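Local coordinates for peptide ABC transporter permease (Staphylococcus hominis, PDB 6EXS), which probably imports small peptides, including a thioalcohol-conjugated malodour precursor, across the bacterial membrane by proton-coupled transport of the POT family, at residues A[20-24]-A[191-196]; A[132-137]-A[151-155]; A[88-92]-A[196-201]. All blocks are in the same frame, centred on the assembly; numbering follows the deposited sequence.

Contact 1 of 3, residues A[20-24]-A[191-196]. With OLC ((2R)-2,3-dihydroxypropyl (9Z)-octadec-9-enoate), chain L.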
loop_
_atom_site.group_PDB
_atom_site.type_symbol
_atom_site.label_atom_id
_atom_site.label_comp_id
_atom_site.label_asym_id
_atom_site.label_seq_id
_atom_site.Cartn_x
_atom_site.Cartn_y
_atom_site.Cartn_z
ATOM N N VAL A 20 -3.194 -13.153 -18.081
ATOM C CA VAL A 20 -4.418 -12.356 -18.067
ATOM C C VAL A 20 -4.382 -11.413 -16.869
ATOM O O VAL A 20 -4.539 -10.214 -17.060
ATOM C CB VAL A 20 -5.701 -13.240 -18.106
ATOM C CG1 VAL A 20 -6.976 -12.397 -18.030
ATOM C CG2 VAL A 20 -5.723 -14.107 -19.357
ATOM N N LEU A 21 -4.075 -11.941 -15.662
ATOM C CA LEU A 21 -4.056 -11.176 -14.406
ATOM C C LEU A 21 -2.856 -10.237 -14.262
ATOM O O LEU A 21 -2.972 -9.222 -13.553
ATOM C CB LEU A 21 -4.218 -12.080 -13.183
ATOM C CG LEU A 21 -5.539 -12.876 -13.176
ATOM C CD1 LEU A 21 -5.632 -13.766 -11.993
ATOM C CD2 LEU A 21 -6.772 -11.972 -13.287
ATOM N N PHE A 22 -1.746 -10.521 -14.979
ATOM C CA PHE A 22 -0.570 -9.655 -15.002
ATOM C C PHE A 22 -0.951 -8.362 -15.743
ATOM O O PHE A 22 -0.680 -7.279 -15.227
ATOM C CB PHE A 22 0.637 -10.356 -15.669
ATOM C CG PHE A 22 1.919 -9.547 -15.710
ATOM C CD1 PHE A 22 2.098 -8.539 -16.655
ATOM C CD2 PHE A 22 2.970 -9.833 -14.845
ATOM C CE1 PHE A 22 3.283 -7.801 -16.700
ATOM C CE2 PHE A 22 4.163 -9.104 -14.904
ATOM C CZ PHE A 22 4.306 -8.089 -15.824
ATOM N N PHE A 23 -1.604 -8.479 -16.932
ATOM C CA PHE A 23 -2.061 -7.342 -17.751
ATOM C C PHE A 23 -3.101 -6.520 -16.993
ATOM O O PHE A 23 -3.041 -5.293 -17.027
ATOM C CB PHE A 23 -2.645 -7.842 -19.082
ATOM C CG PHE A 23 -2.961 -6.803 -20.142
ATOM C CD1 PHE A 23 -4.136 -6.062 -20.087
ATOM C CD2 PHE A 23 -2.123 -6.623 -21.236
ATOM C CE1 PHE A 23 -4.463 -5.155 -21.105
ATOM C CE2 PHE A 23 -2.449 -5.716 -22.250
ATOM C CZ PHE A 23 -3.616 -4.989 -22.180
ATOM N N VAL A 24 -4.050 -7.194 -16.312
ATOM C CA VAL A 24 -5.112 -6.561 -15.515
ATOM C C VAL A 24 -4.498 -5.796 -14.330
ATOM O O VAL A 24 -4.796 -4.613 -14.155
ATOM C CB VAL A 24 -6.185 -7.592 -15.072
ATOM C CG1 VAL A 24 -7.145 -7.003 -14.042
ATOM C CG2 VAL A 24 -6.951 -8.144 -16.267
ATOM N N LEU A 191 -8.769 -0.443 -19.925
ATOM C CA LEU A 191 -8.017 -1.430 -20.714
ATOM C C LEU A 191 -7.816 -2.711 -19.926
ATOM O O LEU A 191 -7.968 -3.795 -20.487
ATOM C CB LEU A 191 -6.661 -0.881 -21.193
ATOM C CG LEU A 191 -6.678 0.214 -22.261
ATOM C CD1 LEU A 191 -5.267 0.471 -22.786
ATOM C CD2 LEU A 191 -7.618 -0.141 -23.432
ATOM N N GLY A 192 -7.501 -2.565 -18.632
ATOM C CA GLY A 192 -7.349 -3.662 -17.693
ATOM C C GLY A 192 -8.647 -4.433 -17.572
ATOM O O GLY A 192 -8.645 -5.663 -17.697
ATOM N N LEU A 193 -9.781 -3.701 -17.385
ATOM C CA LEU A 193 -11.132 -4.281 -17.284
ATOM C C LEU A 193 -11.542 -5.028 -18.573
ATOM O O LEU A 193 -12.033 -6.155 -18.487
ATOM C CB LEU A 193 -12.185 -3.214 -16.905
ATOM C CG LEU A 193 -13.617 -3.729 -16.664
ATOM C CD1 LEU A 193 -13.752 -4.410 -15.318
ATOM C CD2 LEU A 193 -14.641 -2.627 -16.784
ATOM N N VAL A 194 -11.318 -4.405 -19.750
ATOM C CA VAL A 194 -11.629 -4.971 -21.069
ATOM C C VAL A 194 -10.931 -6.341 -21.266
ATOM O O VAL A 194 -11.572 -7.299 -21.704
ATOM C CB VAL A 194 -11.311 -3.936 -22.192
ATOM C CG1 VAL A 194 -11.236 -4.587 -23.570
ATOM C CG2 VAL A 194 -12.332 -2.804 -22.193
ATOM N N TRP A 195 -9.639 -6.427 -20.887
ATOM C CA TRP A 195 -8.795 -7.616 -20.965
ATOM C C TRP A 195 -9.333 -8.768 -20.097
ATOM O O TRP A 195 -9.393 -9.902 -20.580
ATOM C CB TRP A 195 -7.361 -7.263 -20.569
ATOM C CG TRP A 195 -6.331 -8.205 -21.123
ATOM C CD1 TRP A 195 -5.702 -9.217 -20.458
ATOM C CD2 TRP A 195 -5.795 -8.202 -22.453
ATOM N NE1 TRP A 195 -4.810 -9.850 -21.297
ATOM C CE2 TRP A 195 -4.858 -9.255 -22.531
ATOM C CE3 TRP A 195 -6.029 -7.420 -23.596
ATOM C CZ2 TRP A 195 -4.133 -9.528 -23.698
ATOM C CZ3 TRP A 195 -5.322 -7.705 -24.758
ATOM C CH2 TRP A 195 -4.390 -8.749 -24.802
ATOM N N TYR A 196 -9.751 -8.472 -18.840
ATOM C CA TYR A 196 -10.354 -9.451 -17.932
ATOM C C TYR A 196 -11.641 -9.979 -18.577
ATOM O O TYR A 196 -11.786 -11.188 -18.729
ATOM C CB TYR A 196 -10.653 -8.843 -16.542
ATOM C CG TYR A 196 -11.340 -9.799 -15.587
ATOM C CD1 TYR A 196 -12.730 -9.907 -15.551
ATOM C CD2 TYR A 196 -10.602 -10.601 -14.719
ATOM C CE1 TYR A 196 -13.365 -10.808 -14.699
ATOM C CE2 TYR A 196 -11.229 -11.477 -13.831
ATOM C CZ TYR A 196 -12.611 -11.585 -13.834
ATOM O OH TYR A 196 -13.229 -12.468 -12.982
HETATM C C24 OLC L . 9.648 -14.391 -16.974
HETATM C C5 OLC L . 6.769 -7.358 -20.457
HETATM C C4 OLC L . 7.036 -8.722 -19.852
HETATM C C3 OLC L . 5.983 -9.152 -18.847
HETATM C C2 OLC L . 6.161 -10.578 -18.329
HETATM C C21 OLC L . 9.392 -11.898 -17.107
HETATM C C1 OLC L . 7.309 -10.753 -17.377
HETATM C C22 OLC L . 9.322 -13.120 -16.224
HETATM O O19 OLC L . 7.499 -10.072 -16.403
HETATM O O25 OLC L . 9.754 -15.492 -16.085
HETATM O O23 OLC L . 10.239 -12.948 -15.140
HETATM O O20 OLC L . 8.100 -11.771 -17.749
#

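Contact 2 of 3, residues A[132-137]-A[151-155]. With OLC ((2R)-2,3-dihydroxypropyl (9Z)-octadec-9-enoate), chain L.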
loop_
_atom_site.group_PDB
_atom_site.type_symbol
_atom_site.label_atom_id
_atom_site.label_comp_id
_atom_site.label_asym_id
_atom_site.label_seq_id
_atom_site.Cartn_x
_atom_site.Cartn_y
_atom_site.Cartn_z
ATOM N N ILE A 132 -7.705 -10.646 -6.249
ATOM C CA ILE A 132 -6.900 -10.928 -7.455
ATOM C C ILE A 132 -5.693 -11.818 -7.067
ATOM O O ILE A 132 -5.355 -12.744 -7.811
ATOM C CB ILE A 132 -6.485 -9.634 -8.249
ATOM C CG1 ILE A 132 -5.774 -9.985 -9.583
ATOM C CG2 ILE A 132 -5.664 -8.660 -7.403
ATOM C CD1 ILE A 132 -5.994 -9.023 -10.757
ATOM N N SER A 133 -5.099 -11.554 -5.870
ATOM C CA SER A 133 -3.944 -12.255 -5.307
ATOM C C SER A 133 -4.295 -13.701 -5.029
ATOM O O SER A 133 -3.515 -14.605 -5.338
ATOM C CB SER A 133 -3.490 -11.570 -4.021
ATOM O OG SER A 133 -2.147 -11.134 -4.125
ATOM N N ASN A 134 -5.487 -13.907 -4.460
ATOM C CA ASN A 134 -6.056 -15.193 -4.127
ATOM C C ASN A 134 -6.230 -16.052 -5.391
ATOM O O ASN A 134 -5.812 -17.217 -5.392
ATOM C CB ASN A 134 -7.380 -14.977 -3.410
ATOM C CG ASN A 134 -7.893 -16.201 -2.724
ATOM O OD1 ASN A 134 -8.363 -17.142 -3.363
ATOM N ND2 ASN A 134 -7.800 -16.217 -1.407
ATOM N N ILE A 135 -6.823 -15.469 -6.467
ATOM C CA ILE A 135 -7.047 -16.137 -7.765
ATOM C C ILE A 135 -5.728 -16.662 -8.334
ATOM O O ILE A 135 -5.664 -17.828 -8.710
ATOM C CB ILE A 135 -7.849 -15.250 -8.770
ATOM C CG1 ILE A 135 -9.299 -15.029 -8.270
ATOM C CG2 ILE A 135 -7.850 -15.858 -10.182
ATOM C CD1 ILE A 135 -10.010 -13.780 -8.849
ATOM N N VAL A 136 -4.674 -15.814 -8.327
ATOM C CA VAL A 136 -3.303 -16.116 -8.785
ATOM C C VAL A 136 -2.771 -17.415 -8.139
ATOM O O VAL A 136 -2.352 -18.324 -8.857
ATOM C CB VAL A 136 -2.348 -14.909 -8.568
ATOM C CG1 VAL A 136 -0.892 -15.305 -8.764
ATOM C CG2 VAL A 136 -2.714 -13.742 -9.478
ATOM N N GLY A 137 -2.833 -17.499 -6.807
ATOM C CA GLY A 137 -2.395 -18.678 -6.066
ATOM C C GLY A 137 -3.241 -19.919 -6.291
ATOM O O GLY A 137 -2.718 -21.034 -6.235
ATOM N N PHE A 151 4.081 -15.569 -8.197
ATOM C CA PHE A 151 3.811 -14.330 -7.471
ATOM C C PHE A 151 4.908 -13.303 -7.734
ATOM O O PHE A 151 4.591 -12.142 -7.956
ATOM C CB PHE A 151 3.613 -14.590 -5.974
ATOM C CG PHE A 151 2.224 -15.069 -5.610
ATOM C CD1 PHE A 151 1.159 -14.175 -5.529
ATOM C CD2 PHE A 151 1.994 -16.399 -5.290
ATOM C CE1 PHE A 151 -0.118 -14.616 -5.162
ATOM C CE2 PHE A 151 0.719 -16.835 -4.913
ATOM C CZ PHE A 151 -0.327 -15.941 -4.854
ATOM N N VAL A 152 6.185 -13.728 -7.798
ATOM C CA VAL A 152 7.298 -12.830 -8.133
ATOM C C VAL A 152 6.984 -12.129 -9.476
ATOM O O VAL A 152 7.093 -10.902 -9.555
ATOM C CB VAL A 152 8.663 -13.566 -8.140
ATOM C CG1 VAL A 152 9.745 -12.748 -8.852
ATOM C CG2 VAL A 152 9.097 -13.923 -6.722
ATOM N N ILE A 153 6.517 -12.902 -10.496
ATOM C CA ILE A 153 6.093 -12.373 -11.807
ATOM C C ILE A 153 4.870 -11.449 -11.610
ATOM O O ILE A 153 4.895 -10.323 -12.089
ATOM C CB ILE A 153 5.824 -13.511 -12.842
ATOM C CG1 ILE A 153 7.123 -14.265 -13.175
ATOM C CG2 ILE A 153 5.117 -12.999 -14.117
ATOM C CD1 ILE A 153 6.917 -15.690 -13.633
ATOM N N PHE A 154 3.827 -11.908 -10.886
ATOM C CA PHE A 154 2.621 -11.100 -10.657
ATOM C C PHE A 154 2.925 -9.720 -10.051
ATOM O O PHE A 154 2.347 -8.720 -10.481
ATOM C CB PHE A 154 1.579 -11.864 -9.810
ATOM C CG PHE A 154 0.344 -11.073 -9.440
ATOM C CD1 PHE A 154 -0.650 -10.825 -10.377
ATOM C CD2 PHE A 154 0.173 -10.583 -8.154
ATOM C CE1 PHE A 154 -1.790 -10.100 -10.030
ATOM C CE2 PHE A 154 -0.964 -9.849 -7.811
ATOM C CZ PHE A 154 -1.943 -9.625 -8.747
ATOM N N TYR A 155 3.845 -9.663 -9.072
ATOM C CA TYR A 155 4.176 -8.407 -8.417
ATOM C C TYR A 155 5.094 -7.506 -9.262
ATOM O O TYR A 155 5.251 -6.334 -8.910
ATOM C CB TYR A 155 4.709 -8.644 -7.003
ATOM C CG TYR A 155 3.655 -9.245 -6.101
ATOM C CD1 TYR A 155 2.504 -8.534 -5.768
ATOM C CD2 TYR A 155 3.807 -10.521 -5.574
ATOM C CE1 TYR A 155 1.514 -9.096 -4.957
ATOM C CE2 TYR A 155 2.826 -11.096 -4.767
ATOM C CZ TYR A 155 1.679 -10.382 -4.462
ATOM O OH TYR A 155 0.725 -10.953 -3.651
HETATM C C24 OLC L . 9.648 -14.391 -16.974
HETATM C C5 OLC L . 6.769 -7.358 -20.457
HETATM C C4 OLC L . 7.036 -8.722 -19.852
HETATM C C3 OLC L . 5.983 -9.152 -18.847
HETATM C C2 OLC L . 6.161 -10.578 -18.329
HETATM C C21 OLC L . 9.392 -11.898 -17.107
HETATM C C1 OLC L . 7.309 -10.753 -17.377
HETATM C C22 OLC L . 9.322 -13.120 -16.224
HETATM O O19 OLC L . 7.499 -10.072 -16.403
HETATM O O25 OLC L . 9.754 -15.492 -16.085
HETATM O O23 OLC L . 10.239 -12.948 -15.140
HETATM O O20 OLC L . 8.100 -11.771 -17.749
#

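Contact 3 of 3, residues A[88-92]-A[196-201]. With OLC ((2R)-2,3-dihydroxypropyl (9Z)-octadec-9-enoate), chain J; OLC ((2R)-2,3-dihydroxypropyl (9Z)-octadec-9-enoate), chain M; OLC ((2R)-2,3-dihydroxypropyl (9Z)-octadec-9-enoate), chain I.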
loop_
_atom_site.group_PDB
_atom_site.type_symbol
_atom_site.label_atom_id
_atom_site.label_comp_id
_atom_site.label_asym_id
_atom_site.label_seq_id
_atom_site.Cartn_x
_atom_site.Cartn_y
_atom_site.Cartn_z
ATOM N N ARG A 88 -13.871 -14.017 -7.785
ATOM C CA ARG A 88 -14.067 -13.505 -9.151
ATOM C C ARG A 88 -15.011 -12.319 -9.205
ATOM O O ARG A 88 -14.639 -11.271 -9.743
ATOM C CB ARG A 88 -14.505 -14.611 -10.124
ATOM C CG ARG A 88 -13.450 -15.678 -10.329
ATOM C CD ARG A 88 -12.398 -15.363 -11.388
ATOM N NE ARG A 88 -12.898 -15.524 -12.754
ATOM C CZ ARG A 88 -13.020 -16.688 -13.386
ATOM N NH1 ARG A 88 -12.698 -17.821 -12.772
ATOM N NH2 ARG A 88 -13.472 -16.729 -14.631
ATOM N N GLY A 89 -16.192 -12.483 -8.611
ATOM C CA GLY A 89 -17.209 -11.444 -8.526
ATOM C C GLY A 89 -16.689 -10.189 -7.862
ATOM O O GLY A 89 -16.866 -9.094 -8.399
ATOM N N ALA A 90 -15.982 -10.364 -6.721
ATOM C CA ALA A 90 -15.348 -9.316 -5.914
ATOM C C ALA A 90 -14.247 -8.547 -6.680
ATOM O O ALA A 90 -14.174 -7.319 -6.549
ATOM C CB ALA A 90 -14.793 -9.910 -4.626
ATOM N N THR A 91 -13.411 -9.262 -7.486
ATOM C CA THR A 91 -12.346 -8.679 -8.325
ATOM C C THR A 91 -12.995 -7.785 -9.411
ATOM O O THR A 91 -12.485 -6.701 -9.697
ATOM C CB THR A 91 -11.475 -9.807 -8.981
ATOM O OG1 THR A 91 -10.907 -10.637 -7.971
ATOM C CG2 THR A 91 -10.357 -9.264 -9.896
ATOM N N LEU A 92 -14.113 -8.261 -10.007
ATOM C CA LEU A 92 -14.850 -7.586 -11.076
ATOM C C LEU A 92 -15.610 -6.367 -10.562
ATOM O O LEU A 92 -15.532 -5.304 -11.185
ATOM C CB LEU A 92 -15.784 -8.581 -11.805
ATOM C CG LEU A 92 -16.646 -8.087 -12.995
ATOM C CD1 LEU A 92 -15.842 -7.263 -14.003
ATOM C CD2 LEU A 92 -17.293 -9.253 -13.700
ATOM N N TYR A 196 -9.751 -8.472 -18.840
ATOM C CA TYR A 196 -10.354 -9.451 -17.932
ATOM C C TYR A 196 -11.641 -9.979 -18.577
ATOM O O TYR A 196 -11.786 -11.188 -18.729
ATOM C CB TYR A 196 -10.653 -8.843 -16.542
ATOM C CG TYR A 196 -11.340 -9.799 -15.587
ATOM C CD1 TYR A 196 -12.730 -9.907 -15.551
ATOM C CD2 TYR A 196 -10.602 -10.601 -14.719
ATOM C CE1 TYR A 196 -13.365 -10.808 -14.699
ATOM C CE2 TYR A 196 -11.229 -11.477 -13.831
ATOM C CZ TYR A 196 -12.611 -11.585 -13.834
ATOM O OH TYR A 196 -13.229 -12.468 -12.982
ATOM N N LEU A 197 -12.557 -9.073 -18.987
ATOM C CA LEU A 197 -13.820 -9.456 -19.631
ATOM C C LEU A 197 -13.595 -10.349 -20.867
ATOM O O LEU A 197 -14.283 -11.354 -21.032
ATOM C CB LEU A 197 -14.664 -8.214 -19.991
ATOM C CG LEU A 197 -15.236 -7.385 -18.825
ATOM C CD1 LEU A 197 -15.857 -6.119 -19.334
ATOM C CD2 LEU A 197 -16.284 -8.156 -18.033
ATOM N N LEU A 198 -12.606 -10.010 -21.694
ATOM C CA LEU A 198 -12.295 -10.783 -22.893
ATOM C C LEU A 198 -11.695 -12.170 -22.625
ATOM O O LEU A 198 -12.048 -13.130 -23.321
ATOM C CB LEU A 198 -11.317 -10.003 -23.804
ATOM C CG LEU A 198 -11.868 -8.869 -24.654
ATOM C CD1 LEU A 198 -10.725 -8.040 -25.243
ATOM C CD2 LEU A 198 -12.799 -9.391 -25.747
ATOM N N PHE A 199 -10.762 -12.266 -21.654
ATOM C CA PHE A 199 -9.980 -13.478 -21.459
ATOM C C PHE A 199 -10.187 -14.279 -20.173
ATOM O O PHE A 199 -9.693 -15.402 -20.129
ATOM C CB PHE A 199 -8.490 -13.115 -21.606
ATOM C CG PHE A 199 -8.202 -12.528 -22.968
ATOM C CD1 PHE A 199 -8.268 -13.319 -24.114
ATOM C CD2 PHE A 199 -7.917 -11.178 -23.114
ATOM C CE1 PHE A 199 -8.049 -12.766 -25.379
ATOM C CE2 PHE A 199 -7.681 -10.632 -24.378
ATOM C CZ PHE A 199 -7.759 -11.425 -25.501
ATOM N N ASN A 200 -10.898 -13.760 -19.164
ATOM C CA ASN A 200 -11.067 -14.450 -17.876
ATOM C C ASN A 200 -11.709 -15.859 -17.939
ATOM O O ASN A 200 -11.205 -16.757 -17.275
ATOM C CB ASN A 200 -11.825 -13.579 -16.851
ATOM C CG ASN A 200 -13.330 -13.647 -16.938
ATOM O OD1 ASN A 200 -13.973 -14.501 -16.313
ATOM N ND2 ASN A 200 -13.917 -12.785 -17.749
ATOM N N ARG A 201 -12.818 -16.029 -18.696
ATOM C CA ARG A 201 -13.619 -17.260 -18.773
ATOM C C ARG A 201 -12.827 -18.548 -19.104
ATOM O O ARG A 201 -12.903 -19.494 -18.324
ATOM C CB ARG A 201 -14.814 -17.100 -19.733
ATOM C CG ARG A 201 -15.884 -16.114 -19.233
ATOM C CD ARG A 201 -16.912 -15.728 -20.298
ATOM N NE ARG A 201 -16.323 -14.956 -21.397
ATOM C CZ ARG A 201 -16.777 -14.949 -22.648
ATOM N NH1 ARG A 201 -17.845 -15.666 -22.978
ATOM N NH2 ARG A 201 -16.163 -14.231 -23.580
HETATM C C24 OLC J . -17.949 -11.615 -16.713
HETATM C C6 OLC J . -16.136 -6.187 -23.434
HETATM C C5 OLC J . -16.634 -7.496 -24.027
HETATM C C4 OLC J . -16.895 -8.585 -23.000
HETATM C C3 OLC J . -17.350 -9.904 -23.606
HETATM C C2 OLC J . -17.160 -11.106 -22.685
HETATM C C21 OLC J . -18.336 -11.570 -19.204
HETATM C C1 OLC J . -18.147 -11.209 -21.558
HETATM C C22 OLC J . -17.332 -11.755 -18.089
HETATM O O19 OLC J . -19.342 -11.129 -21.675
HETATM O O25 OLC J . -18.831 -12.693 -16.423
HETATM O O23 OLC J . -16.702 -13.030 -18.215
HETATM O O20 OLC J . -17.526 -11.432 -20.395
HETATM C C24 OLC M . -21.737 -12.005 -7.854
HETATM C C5 OLC M . -22.296 -4.370 -12.083
HETATM C C4 OLC M . -20.987 -5.054 -11.726
HETATM C C3 OLC M . -21.150 -6.507 -11.313
HETATM C C2 OLC M . -19.833 -7.151 -10.901
HETATM C C21 OLC M . -20.522 -9.917 -8.556
HETATM C C1 OLC M . -19.949 -8.588 -10.476
HETATM C C22 OLC M . -21.795 -10.725 -8.662
HETATM O O19 OLC M . -19.429 -9.511 -11.048
HETATM O O25 OLC M . -20.826 -12.943 -8.415
HETATM O O23 OLC M . -22.901 -9.927 -8.225
HETATM O O20 OLC M . -20.669 -8.710 -9.346
HETATM C C9 OLC I . -3.067 -4.851 -26.884
HETATM C C8 OLC I . -3.582 -5.976 -27.728
HETATM C C24 OLC I . -13.082 -13.611 -26.553
HETATM C C7 OLC I . -4.833 -5.602 -28.525
HETATM C C6 OLC I . -5.443 -6.744 -29.328
HETATM C C5 OLC I . -6.465 -7.585 -28.570
HETATM C C4 OLC I . -7.179 -8.606 -29.438
HETATM C C3 OLC I . -8.466 -9.145 -28.832
HETATM C C2 OLC I . -9.093 -10.262 -29.658
HETATM C C21 OLC I . -12.007 -12.110 -28.273
HETATM C C1 OLC I . -10.532 -10.520 -29.317
HETATM C C22 OLC I . -11.789 -13.056 -27.112
HETATM O O19 OLC I . -11.441 -9.776 -29.586
HETATM O O25 OLC I . -13.766 -12.666 -25.736
HETATM O O23 OLC I . -10.961 -14.135 -27.556
HETATM O O20 OLC I . -10.678 -11.694 -28.679
#

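Contact 1 of 3, residues A[20-24]-A[191-196]
Within the N-terminal six-helix bundle of the major facilitator fold, the opening helix 16-44 packs against the last one, 178-204. The two segments run almost antiparallel, at 162°, and their axes come within 8.8 Å, close for a pair of helices. Trp195 and Phe23, the two residues that bury the most area in this contact, both point across the interface and meet in a face-to-face stack: the Phe23 ring lies 3.8 Å, centroid to centroid, from the five-membered ring of Trp195, with planes inclined by 19°. Phe23 CD1 approaches Trp195 CG to 3.2 Å, and Phe23 CB adds a CH-pi contact over the same indole face. Flat, broad rings suit this place, because they can lie face to face between the helices and bury much apolar area in a thin layer. Trp27 and Phe199 meet Phe23 and Trp195 in turn and extend the aromatic cluster, while a bound monoolein molecule touches the indole.

Val24, the third large contributor, fits beside this stack. The closest backbones are here, Val24 CA lying 4.3 Å from Gly192 CA, and glycine suits this close approach, for a CB there would already stand 3.4 Å from Val24 O. Val24 CG2 lies 3.3 Å from Gly192 O and 3.8 Å from Tyr196 CB, a compact branched residue filling a shallow groove. Tyr196 directs its hydroxyl to Arg88, outside this pair of segments, so what it offers helix 16-44 is apolar: Leu21 CD2 meets the ring edge at Tyr196 CD2, 4.3 Å away.

Contact 2 of 3, residues A[132-137]-A[151-155]
Val136 spreads its two methyl groups over two different phenyl rings: CG1 sits 4.0 Å from the centroid of the Phe151 ring and CG2 3.9 Å from that of Phe154, both over the ring face in CH-pi geometry. A beta-branched side chain suits this wedge, since its two methyls branch at CB, close to the backbone, and can face two rings at once. Phe151 also turns its edge to the backbone, with CE1 3.4 Å from Ser133 O, and its CZ comes to 3.5 Å from Gly137 N; a CB on Gly137 would crowd that CZ at 3.2 Å, so glycine fits the spot. The segments belong to consecutive helices, 110-137 and 147-174, forming an antiparallel helical hairpin in the N-terminal bundle of the major facilitator fold. They cross at 145° with axes 11.0 Å apart, a separation that large aromatic side chains can bridge. Deeper in, Phe154 CZ rests 3.9 Å from Ile132 CG1, and both residues touch Glu25 of helix 16-44, the first residue of the ExxER motif of POT transporters. At the polar margin Ser133 OG lies 2.9 Å from Tyr155 OH, and the Tyr155 side chain is about 7 Å, between nearest atoms, from the bound peptide conjugate.

Contact 3 of 3, residues A[88-92]-A[196-201]
Arg88 grips helix 178-204 with two hydrogen bonds: NH2 donates to Asn200 OD1 at 2.8 Å, nearly straight at 166°, and NE donates to Tyr196 OH at 3.1 Å with a more bent 140°. Both partners lie near the guanidinium plane, the direction in which its hydrogens point. Arg88 probably closes motif A, which links the second and third transmembrane helices. The arrangement joins helix 74-106 to the end of the last helix in the N-terminal bundle of the major facilitator fold, and NH1 extends it by bonding the backbone oxygens of Gly205 and Val207 just beyond that helix. Arginine suits the place because several donors on one long side chain can span helices whose axes stay 12.8 Å apart. Asn200 supplies the matching acceptor while its amide nitrogen serves other partners, ND2 donating to Tyr196 O at 2.8 Å and to O23 of a monoolein (chain J), also at 2.8 Å.

Away from this polar end, the tyrosine ring offers a hydrocarbon surface, and Leu92 CD2 packs 4.3 Å from Tyr196 CE1. Leucine suits these apolar neighbours: Leu92 CD1 meets Leu197 CD2 at 4.2 Å. Nearby, Leu92 CD2 lies 3.4 Å from O19, the ester carbonyl of another monoolein (chain M).

From the N terminus, helix 16-44 comes first and meets helix 178-204 only after four further transmembrane helices, so contact 1 closes a loop spanning nearly the whole N-terminal bundle. Contact 3 begins inside that loop, on helix 74-106, and ends at 196-201, which overlaps segment 191-196 at Tyr196; the two therefore cross. Contact 2, a short hairpin between helices 110-137 and 147-174, nests within both. The three join five helices at what is, by the usual major facilitator topology, the cytoplasmic end of the bundle. Leu21 CD1 meets Ile135 CG2 at 3.5 Å between contacts 1 and 2, and Ile135 CD1 reaches Thr91 OG1 at 3.4 Å between contacts 2 and 3.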